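Local coordinates for outer membrane protein SusF (Bacteroides thetaiotaomicron, PDB 4FE9) that binds starch at the bacterial cell surface through its carbohydrate-binding modules before the glycan is transported into the periplasm for degradation, at residues 106-119 / 130-144. Sequence-based numbering, arbitrary orientation. Where two conformers were deposited one is given.
With EDO (1,2-ethanediol), chain D.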
loop_
_atom_site.group_PDB
_atom_site.type_symbol
_atom_site.label_atom_id
_atom_site.label_comp_id
_atom_site.label_asym_id
_atom_site.label_seq_id
_atom_site.Cartn_x
_atom_site.Cartn_y
_atom_site.Cartn_z
ATOM N N ARG A 106 -11.325 11.681 9.339
ATOM C CA ARG A 106 -11.960 12.529 10.295
ATOM C C ARG A 106 -11.265 13.868 10.455
ATOM O O ARG A 106 -11.653 14.661 11.298
ATOM C CB ARG A 106 -12.091 11.835 11.619
ATOM C CG ARG A 106 -12.581 10.368 11.479
ATOM C CD ARG A 106 -13.046 9.842 12.847
ATOM N NE ARG A 106 -14.274 10.493 13.249
ATOM C CZ ARG A 106 -14.885 10.323 14.415
ATOM N NH1 ARG A 106 -14.446 9.416 15.285
ATOM N NH2 ARG A 106 -15.970 11.052 14.706
ATOM N N ALA A 107 -10.282 14.144 9.607
ATOM C CA ALA A 107 -9.455 15.343 9.792
ATOM C C ALA A 107 -10.374 16.599 9.803
ATOM O O ALA A 107 -11.351 16.669 9.032
ATOM C CB ALA A 107 -8.461 15.443 8.682
ATOM N N SER A 108 -10.056 17.593 10.648
ATOM C CA SER A 108 -10.899 18.771 10.738
ATOM C C SER A 108 -10.551 19.802 9.658
ATOM O O SER A 108 -10.148 20.932 9.963
ATOM C CB SER A 108 -10.812 19.391 12.108
ATOM O OG SER A 108 -11.732 20.460 12.231
ATOM N N VAL A 109 -10.780 19.415 8.415
ATOM C CA VAL A 109 -10.420 20.203 7.227
ATOM C C VAL A 109 -11.733 20.520 6.455
ATOM O O VAL A 109 -12.650 19.666 6.390
ATOM C CB VAL A 109 -9.479 19.338 6.298
ATOM C CG1 VAL A 109 -9.272 20.012 4.949
ATOM C CG2 VAL A 109 -8.116 19.087 7.003
ATOM N N VAL A 110 -11.796 21.677 5.799
ATOM C CA VAL A 110 -12.985 22.002 4.957
ATOM C C VAL A 110 -13.106 21.055 3.739
ATOM O O VAL A 110 -12.198 20.971 2.911
ATOM C CB VAL A 110 -12.972 23.471 4.481
ATOM C CG1 VAL A 110 -14.192 23.756 3.629
ATOM C CG2 VAL A 110 -12.921 24.415 5.683
ATOM N N ARG A 111 -14.177 20.269 3.707
ATOM C CA ARG A 111 -14.360 19.261 2.648
ATOM C C ARG A 111 -15.451 19.716 1.690
ATOM O O ARG A 111 -16.548 20.059 2.108
ATOM C CB ARG A 111 -14.776 17.897 3.253
ATOM C CG ARG A 111 -13.756 17.316 4.225
ATOM C CD ARG A 111 -12.466 16.958 3.502
ATOM N NE ARG A 111 -11.637 16.115 4.364
ATOM C CZ ARG A 111 -10.364 15.828 4.127
ATOM N NH1 ARG A 111 -9.735 16.366 3.067
ATOM N NH2 ARG A 111 -9.713 14.994 4.949
ATOM N N GLU A 112 -15.170 19.636 0.412
ATOM C CA GLU A 112 -16.173 19.918 -0.588
ATOM C C GLU A 112 -17.121 18.708 -0.837
ATOM O O GLU A 112 -16.684 17.559 -0.952
ATOM C CB GLU A 112 -15.512 20.305 -1.886
ATOM C CG GLU A 112 -16.495 20.459 -3.004
ATOM C CD GLU A 112 -16.065 21.534 -3.991
ATOM O OE1 GLU A 112 -14.833 21.679 -4.201
ATOM O OE2 GLU A 112 -16.951 22.284 -4.484
ATOM N N LEU A 113 -18.409 19.009 -0.937
ATOM C CA LEU A 113 -19.401 18.041 -1.319
ATOM C C LEU A 113 -20.136 18.548 -2.571
ATOM O O LEU A 113 -20.808 19.570 -2.526
ATOM C CB LEU A 113 -20.401 17.869 -0.201
ATOM C CG LEU A 113 -19.868 17.390 1.152
ATOM C CD1 LEU A 113 -20.931 17.571 2.234
ATOM C CD2 LEU A 113 -19.448 15.915 1.021
ATOM N N LYS A 114 -20.104 17.741 -3.620
ATOM C CA LYS A 114 -20.843 17.987 -4.814
ATOM C C LYS A 114 -22.157 17.173 -4.779
ATOM O O LYS A 114 -22.146 15.985 -4.508
ATOM C CB LYS A 114 -19.961 17.635 -6.015
ATOM C CG LYS A 114 -20.616 17.715 -7.370
ATOM C CD LYS A 114 -19.552 17.476 -8.482
ATOM C CE LYS A 114 -19.915 16.280 -9.385
ATOM N NZ LYS A 114 -19.643 14.959 -8.722
ATOM N N ILE A 115 -23.273 17.888 -4.804
ATOM C CA ILE A 115 -24.606 17.292 -4.663
ATOM C C ILE A 115 -25.271 17.172 -6.015
ATOM O O ILE A 115 -25.385 18.151 -6.753
ATOM C CB ILE A 115 -25.484 18.133 -3.766
ATOM C CG1 ILE A 115 -24.772 18.373 -2.436
ATOM C CG2 ILE A 115 -26.818 17.463 -3.541
ATOM C CD1 ILE A 115 -25.374 19.429 -1.621
ATOM N N SER A 116 -25.615 15.954 -6.382
ATOM C CA SER A 116 -26.275 15.678 -7.656
ATOM C C SER A 116 -27.675 15.159 -7.384
ATOM O O SER A 116 -27.820 14.069 -6.819
ATOM C CB SER A 116 -25.484 14.600 -8.409
ATOM O OG SER A 116 -25.752 14.629 -9.790
ATOM N N ILE A 117 -28.704 15.939 -7.747
ATOM C CA ILE A 117 -30.103 15.512 -7.573
ATOM C C ILE A 117 -30.750 15.162 -8.909
ATOM O O ILE A 117 -30.701 15.949 -9.857
ATOM C CB ILE A 117 -30.958 16.582 -6.893
ATOM C CG1 ILE A 117 -30.355 16.971 -5.532
ATOM C CG2 ILE A 117 -32.374 16.050 -6.682
ATOM C CD1 ILE A 117 -31.029 18.146 -4.875
ATOM N N ASN A 118 -31.156 13.918 -9.043
ATOM C CA ASN A 118 -31.840 13.462 -10.248
ATOM C C ASN A 118 -33.335 13.419 -9.930
ATOM O O ASN A 118 -33.775 12.636 -9.055
ATOM C CB ASN A 118 -31.313 12.057 -10.643
ATOM C CG ASN A 118 -31.926 11.528 -11.927
ATOM O OD1 ASN A 118 -33.143 11.681 -12.187
ATOM N ND2 ASN A 118 -31.124 10.821 -12.690
ATOM N N ALA A 119 -34.081 14.397 -10.450
ATOM C CA ALA A 119 -35.496 14.481 -10.146
ATOM C C ALA A 119 -36.371 14.237 -11.390
ATOM O O ALA A 119 -35.909 14.375 -12.529
ATOM C CB ALA A 119 -35.829 15.850 -9.517
ATOM N N GLN A 130 -38.425 12.965 -16.762
ATOM C CA GLN A 130 -37.071 13.248 -16.283
ATOM C C GLN A 130 -36.756 14.767 -16.340
ATOM O O GLN A 130 -37.067 15.439 -17.336
ATOM C CB GLN A 130 -36.075 12.478 -17.164
ATOM C CG GLN A 130 -34.650 12.758 -16.905
ATOM C CD GLN A 130 -34.166 12.109 -15.617
ATOM O OE1 GLN A 130 -34.200 10.871 -15.473
ATOM N NE2 GLN A 130 -33.793 12.936 -14.640
ATOM N N LEU A 131 -36.239 15.313 -15.245
ATOM C CA LEU A 131 -35.645 16.681 -15.261
ATOM C C LEU A 131 -34.140 16.632 -15.402
ATOM O O LEU A 131 -33.473 15.839 -14.730
ATOM C CB LEU A 131 -36.052 17.470 -13.994
ATOM C CG LEU A 131 -37.557 17.459 -13.694
ATOM C CD1 LEU A 131 -37.886 17.960 -12.323
ATOM C CD2 LEU A 131 -38.378 18.207 -14.759
ATOM N N VAL A 132 -33.596 17.388 -16.353
ATOM C CA VAL A 132 -32.140 17.530 -16.451
ATOM C C VAL A 132 -31.687 18.794 -15.695
ATOM O O VAL A 132 -32.120 19.921 -16.019
ATOM C CB VAL A 132 -31.641 17.592 -17.942
ATOM C CG1 VAL A 132 -30.121 17.752 -17.986
ATOM C CG2 VAL A 132 -32.067 16.347 -18.720
ATOM N N GLY A 133 -30.976 18.592 -14.588
ATOM C CA GLY A 133 -30.612 19.710 -13.721
ATOM C C GLY A 133 -29.112 19.805 -13.557
ATOM O O GLY A 133 -28.378 18.963 -14.058
ATOM N N ASN A 134 -28.650 20.812 -12.813
ATOM C CA ASN A 134 -27.213 20.998 -12.603
ATOM C C ASN A 134 -26.819 20.383 -11.246
ATOM O O ASN A 134 -27.667 20.182 -10.409
ATOM C CB ASN A 134 -26.906 22.493 -12.581
ATOM C CG ASN A 134 -27.839 23.254 -11.650
ATOM O OD1 ASN A 134 -29.045 23.046 -11.677
ATOM N ND2 ASN A 134 -27.271 23.969 -10.710
ATOM N N GLU A 135 -25.516 20.276 -10.987
ATOM C CA GLU A 135 -24.997 20.008 -9.638
ATOM C C GLU A 135 -24.754 21.280 -8.837
ATOM O O GLU A 135 -24.569 22.334 -9.405
ATOM C CB GLU A 135 -23.703 19.212 -9.747
ATOM C CG GLU A 135 -23.818 18.099 -10.737
ATOM C CD GLU A 135 -22.566 17.243 -10.824
ATOM O OE1 GLU A 135 -21.449 17.815 -10.829
ATOM O OE2 GLU A 135 -22.698 15.992 -10.889
ATOM N N VAL A 136 -24.742 21.166 -7.507
ATOM C CA VAL A 136 -24.384 22.284 -6.644
ATOM C C VAL A 136 -23.376 21.812 -5.571
ATOM O O VAL A 136 -23.137 20.598 -5.441
ATOM C CB VAL A 136 -25.628 22.898 -5.957
ATOM C CG1 VAL A 136 -26.659 23.385 -7.031
ATOM C CG2 VAL A 136 -26.280 21.907 -5.024
ATOM N N SER A 137 -22.760 22.775 -4.859
ATOM C CA SER A 137 -21.578 22.525 -3.969
ATOM C C SER A 137 -21.921 23.063 -2.626
ATOM O O SER A 137 -22.451 24.168 -2.528
ATOM C CB SER A 137 -20.340 23.316 -4.424
ATOM O OG SER A 137 -19.830 22.817 -5.616
ATOM N N ILE A 138 -21.550 22.317 -1.581
ATOM C CA ILE A 138 -21.403 22.877 -0.265
ATOM C C ILE A 138 -20.094 22.336 0.341
ATOM O O ILE A 138 -19.377 21.523 -0.297
ATOM C CB ILE A 138 -22.593 22.493 0.657
ATOM C CG1 ILE A 138 -22.596 20.990 0.897
ATOM C CG2 ILE A 138 -23.968 22.934 0.023
ATOM C CD1 ILE A 138 -23.434 20.599 2.060
ATOM N N THR A 139 -19.733 22.860 1.501
ATOM C CA THR A 139 -18.605 22.322 2.246
ATOM C C THR A 139 -18.954 22.087 3.694
ATOM O O THR A 139 -19.961 22.611 4.195
ATOM C CB THR A 139 -17.440 23.259 2.204
ATOM O OG1 THR A 139 -17.743 24.428 2.990
ATOM C CG2 THR A 139 -17.115 23.641 0.742
ATOM N N LEU A 140 -18.220 21.159 4.311
ATOM C CA LEU A 140 -18.447 20.793 5.686
ATOM C C LEU A 140 -17.080 20.508 6.322
ATOM O O LEU A 140 -16.212 19.873 5.703
ATOM C CB LEU A 140 -19.343 19.536 5.783
ATOM C CG LEU A 140 -19.655 18.972 7.181
ATOM C CD1 LEU A 140 -21.089 18.409 7.299
ATOM C CD2 LEU A 140 -18.640 17.901 7.591
ATOM N N GLN A 141 -16.891 20.994 7.528
ATOM C CA GLN A 141 -15.654 20.744 8.249
ATOM C C GLN A 141 -15.947 19.899 9.460
ATOM O O GLN A 141 -16.614 20.353 10.402
ATOM C CB GLN A 141 -15.030 22.071 8.698
ATOM C CG GLN A 141 -13.707 21.887 9.502
ATOM C CD GLN A 141 -13.266 23.175 10.171
ATOM O OE1 GLN A 141 -13.741 24.239 9.837
ATOM N NE2 GLN A 141 -12.418 23.065 11.154
ATOM N N PRO A 142 -15.408 18.681 9.481
ATOM C CA PRO A 142 -15.640 17.817 10.627
ATOM C C PRO A 142 -15.070 18.439 11.885
ATOM O O PRO A 142 -14.306 19.391 11.797
ATOM C CB PRO A 142 -14.871 16.543 10.270
ATOM C CG PRO A 142 -14.845 16.520 8.788
ATOM C CD PRO A 142 -14.732 17.976 8.377
ATOM N N ALA A 143 -15.528 17.968 13.036
ATOM C CA ALA A 143 -15.184 18.572 14.321
ATOM C C ALA A 143 -13.696 18.351 14.607
ATOM O O ALA A 143 -13.022 17.551 13.930
ATOM C CB ALA A 143 -15.998 17.984 15.412
ATOM N N THR A 144 -13.166 19.231 15.428
ATOM C CA THR A 144 -11.773 19.190 15.838
ATOM C C THR A 144 -11.410 17.818 16.391
ATOM O O THR A 144 -12.172 17.219 17.125
ATOM C CB THR A 144 -11.540 20.286 16.881
ATOM O OG1 THR A 144 -11.731 21.555 16.237
ATOM C CG2 THR A 144 -10.112 20.217 17.468
HETATM C C1 EDO D . -12.532 26.019 13.359
HETATM O O1 EDO D . -11.383 25.157 13.469
HETATM C C2 EDO D . -13.689 25.402 14.131
HETATM O O2 EDO D . -13.217 24.857 15.388
HETATM O O HOH W 1 -13.532 14.939 13.431
HETATM O O HOH W 2 -27.990 18.620 -8.163
HETATM O O HOH W 3 -32.842 16.442 -11.942
HETATM O O HOH W 4 -28.714 17.759 -10.472
HETATM O O HOH W 5 -30.125 16.072 -13.290
#
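Leu113 and Ile138 face each other as a hydrogen-bonded antiparallel pair, their side chains crossing at a slant so that the two CD1 methyls meet at 3.9 Å. Ile138 holds CG1 between its backbone N and carbonyl carbon (chi1 65°), which sets that branch against Leu113 and turns CG2 to the CD1 of Ile115. Val136 adds its CG2 beside the CB of Ile115. These branched aliphatics suit the inner face, where Leu113 also packs on helix 92-102 and Val136 on Phe31. Beneath them Arg111, Leu113 and Ile115 each exchange two backbone bonds with Leu140, Ile138 and Val136.

On the polar face the hydroxyl of Ser137 donates to Glu112 OE2 (3.1 Å). The ammonium of Lys114 pairs with Glu74; its bridge to Glu135 is long, and that carboxylate's placement is doubtful.

A serine hydroxyl can donate and accept at once: Ser108 OG gives to Pro142 O (2.8 Å) and takes from Gln141 NE2 (2.9 Å), lying close to the Gln141 amide plane. Pro142, lacking an N-H, cannot continue the ladder and packs CD on Val109 O. Gln130 NE2 reaches Asn118 OD1 (2.8 Å) from above the carbonyl plane, the amide planes 69° apart; Asn68 also donates to that oxygen.

Between Ile115-Val136 and Ala119-Leu131 waters replace direct bonds, one between Ile117 N and Asn134 O, another between Ala119 N and Leu131 O. Side-chain amides and a serine thus hold the pairing at either end of this contact, within a hairpin of the Ig-like (E-set) N-terminal domain.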